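Side-chain contact in cellulose 1,4-beta-cellobiosidase (Thermobifida fusca, PDB 4JJJ), which probably hydrolyses cellulose to release cellobiose, its family 48 glycosyl hydrolase domain being an (alpha/alpha)6 catalytic module with a bound glucan chain: residues 363-368 and 375-380. The protein carries 1 engineered substitution. Numbering follows the deposited sequence.
Sequences LQWLQS and GGATNS
Where helix 348-365 of the (alpha/alpha)6 glycosyl hydrolase domain ends, W365 and L366 pack against the start of strand 376-378, an inner strand of a small antiparallel sheet, with a short loop joining the two. The six-membered end of the W365 indole does the touching: CZ3 lies 3.8 Å from A377 CB and 3.9 Å from G376 O, and CH2 is almost as near to both. The ring meets this methyl and carbonyl obliquely. With its CG anti to the backbone N (chi1 170°), the indole reaches out from the helix end to the strand, while NE1, on the five-membered ring, hydrogen-bonds the carbonyl O of D476 and fixes the ring from its polar side. With an alanine here the indole is gone, which would probably open a gap beside A377 CB and leave D476 O without its NE1 donor. L366 meets the strand one residue earlier. Its CD2 is 3.7 Å from G376 N and its CD1 3.8 Å from G376 CA, so both methyls rest on glycine backbone. The backbone of G376 (phi 164°) is so extended that a side chain would collide with the carbonyl oxygen of G375, so a residue without one suits this position. Backbone bonds from G376 to D401 and from A377 to S322 tie the strand to its two neighbours in the sheet, and the L366 side chain also touches Y400 of strand 398-401. Between the two segments the contact is thus purely van der Waals, small and buried: it seats the helix end on the strand, while the indole N-H of W365 and backbone bonds of the strand are made with other parts of the chain.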
loop_
_atom_site.group_PDB
_atom_site.type_symbol
_atom_site.label_atom_id
_atom_site.label_comp_id
_atom_site.label_asym_id
_atom_site.label_seq_id
_atom_site.Cartn_x
_atom_site.Cartn_y
_atom_site.Cartn_z
ATOM N N LEU A 363 -3.775 16.642 4.824
ATOM C CA LEU A 363 -4.618 16.513 3.706
ATOM C C LEU A 363 -5.185 17.864 3.200
ATOM O O LEU A 363 -5.339 18.136 2.042
ATOM C CB LEU A 363 -5.715 15.537 4.050
ATOM C CG LEU A 363 -5.353 14.092 4.285
ATOM C CD1 LEU A 363 -6.584 13.270 4.642
ATOM C CD2 LEU A 363 -4.609 13.463 3.069
ATOM N N GLN A 364 -5.466 18.749 4.160
ATOM C CA GLN A 364 -5.983 20.077 3.843
ATOM C C GLN A 364 -4.857 20.943 3.221
ATOM O O GLN A 364 -5.127 21.637 2.221
ATOM C CB GLN A 364 -6.577 20.738 5.072
ATOM C CG GLN A 364 -7.225 22.057 4.798
ATOM C CD GLN A 364 -8.369 22.058 3.775
ATOM O OE1 GLN A 364 -9.525 21.998 4.122
ATOM N NE2 GLN A 364 -8.085 22.053 2.476
ATOM N N TRP A 365 -3.664 20.850 3.765
ATOM C CA TRP A 365 -2.493 21.550 3.250
ATOM C C TRP A 365 -2.257 21.148 1.807
ATOM O O TRP A 365 -1.871 21.981 0.956
ATOM C CB TRP A 365 -1.291 21.227 4.088
ATOM C CG TRP A 365 0.027 21.694 3.516
ATOM C CD1 TRP A 365 0.401 22.967 3.250
ATOM C CD2 TRP A 365 1.136 20.856 3.149
ATOM N NE1 TRP A 365 1.665 22.985 2.716
ATOM C CE2 TRP A 365 2.175 21.713 2.690
ATOM C CE3 TRP A 365 1.367 19.488 3.215
ATOM C CZ2 TRP A 365 3.371 21.234 2.227
ATOM C CZ3 TRP A 365 2.572 18.998 2.708
ATOM C CH2 TRP A 365 3.577 19.841 2.270
ATOM N N LEU A 366 -2.552 19.878 1.450
ATOM C CA LEU A 366 -2.265 19.385 0.092
ATOM C C LEU A 366 -3.384 19.670 -0.879
ATOM O O LEU A 366 -3.313 19.218 -2.061
ATOM C CB LEU A 366 -2.038 17.858 0.126
ATOM C CG LEU A 366 -0.728 17.477 0.832
ATOM C CD1 LEU A 366 -0.649 16.013 1.222
ATOM C CD2 LEU A 366 0.470 17.809 -0.039
ATOM N N GLN A 367 -4.495 20.274 -0.454
ATOM C CA GLN A 367 -5.595 20.440 -1.344
ATOM C C GLN A 367 -5.354 21.572 -2.374
ATOM O O GLN A 367 -5.206 22.749 -2.036
ATOM C CB GLN A 367 -6.939 20.672 -0.592
ATOM C CG GLN A 367 -8.132 20.696 -1.506
ATOM C CD GLN A 367 -9.422 20.424 -0.779
ATOM O OE1 GLN A 367 -9.673 20.993 0.293
ATOM N NE2 GLN A 367 -10.194 19.539 -1.310
ATOM N N SER A 368 -5.305 21.175 -3.611
ATOM C CA SER A 368 -5.015 22.060 -4.770
ATOM C C SER A 368 -6.117 23.082 -4.953
ATOM O O SER A 368 -7.287 22.954 -4.483
ATOM C CB SER A 368 -4.836 21.231 -6.039
ATOM O OG SER A 368 -6.089 20.582 -6.374
ATOM N N GLY A 375 0.614 15.523 -3.486
ATOM C CA GLY A 375 1.283 14.275 -3.142
ATOM C C GLY A 375 1.559 14.023 -1.694
ATOM O O GLY A 375 1.132 13.011 -1.123
ATOM N N GLY A 376 2.378 14.864 -1.077
ATOM C CA GLY A 376 2.799 14.627 0.290
ATOM C C GLY A 376 4.005 15.425 0.738
ATOM O O GLY A 376 4.269 16.511 0.183
ATOM N N ALA A 377 4.749 14.894 1.646
ATOM C CA ALA A 377 5.915 15.594 2.133
ATOM C C ALA A 377 6.878 14.585 2.742
ATOM O O ALA A 377 6.576 13.464 3.121
ATOM C CB ALA A 377 5.513 16.574 3.247
ATOM N N THR A 378 8.145 15.013 2.812
ATOM C CA THR A 378 9.196 14.182 3.367
ATOM C C THR A 378 10.193 14.878 4.291
ATOM O O THR A 378 10.485 16.118 4.109
ATOM C CB THR A 378 10.051 13.507 2.227
ATOM O OG1 THR A 378 10.985 12.612 2.835
ATOM C CG2 THR A 378 10.745 14.509 1.424
ATOM N N ASN A 379 10.634 14.130 5.297
ATOM C CA ASN A 379 11.726 14.630 6.193
ATOM C C ASN A 379 13.144 14.312 5.637
ATOM O O ASN A 379 14.147 14.595 6.288
ATOM C CB ASN A 379 11.609 14.022 7.607
ATOM C CG ASN A 379 12.423 14.795 8.635
ATOM O OD1 ASN A 379 12.258 15.970 8.746
ATOM N ND2 ASN A 379 13.190 14.130 9.387
ATOM N N SER A 380 13.218 13.566 4.557
ATOM C CA SER A 380 14.510 13.169 3.967
ATOM C C SER A 380 14.456 13.394 2.486
ATOM O O SER A 380 14.025 12.539 1.685
ATOM C CB SER A 380 14.823 11.739 4.244
ATOM O OG SER A 380 16.126 11.320 3.793
#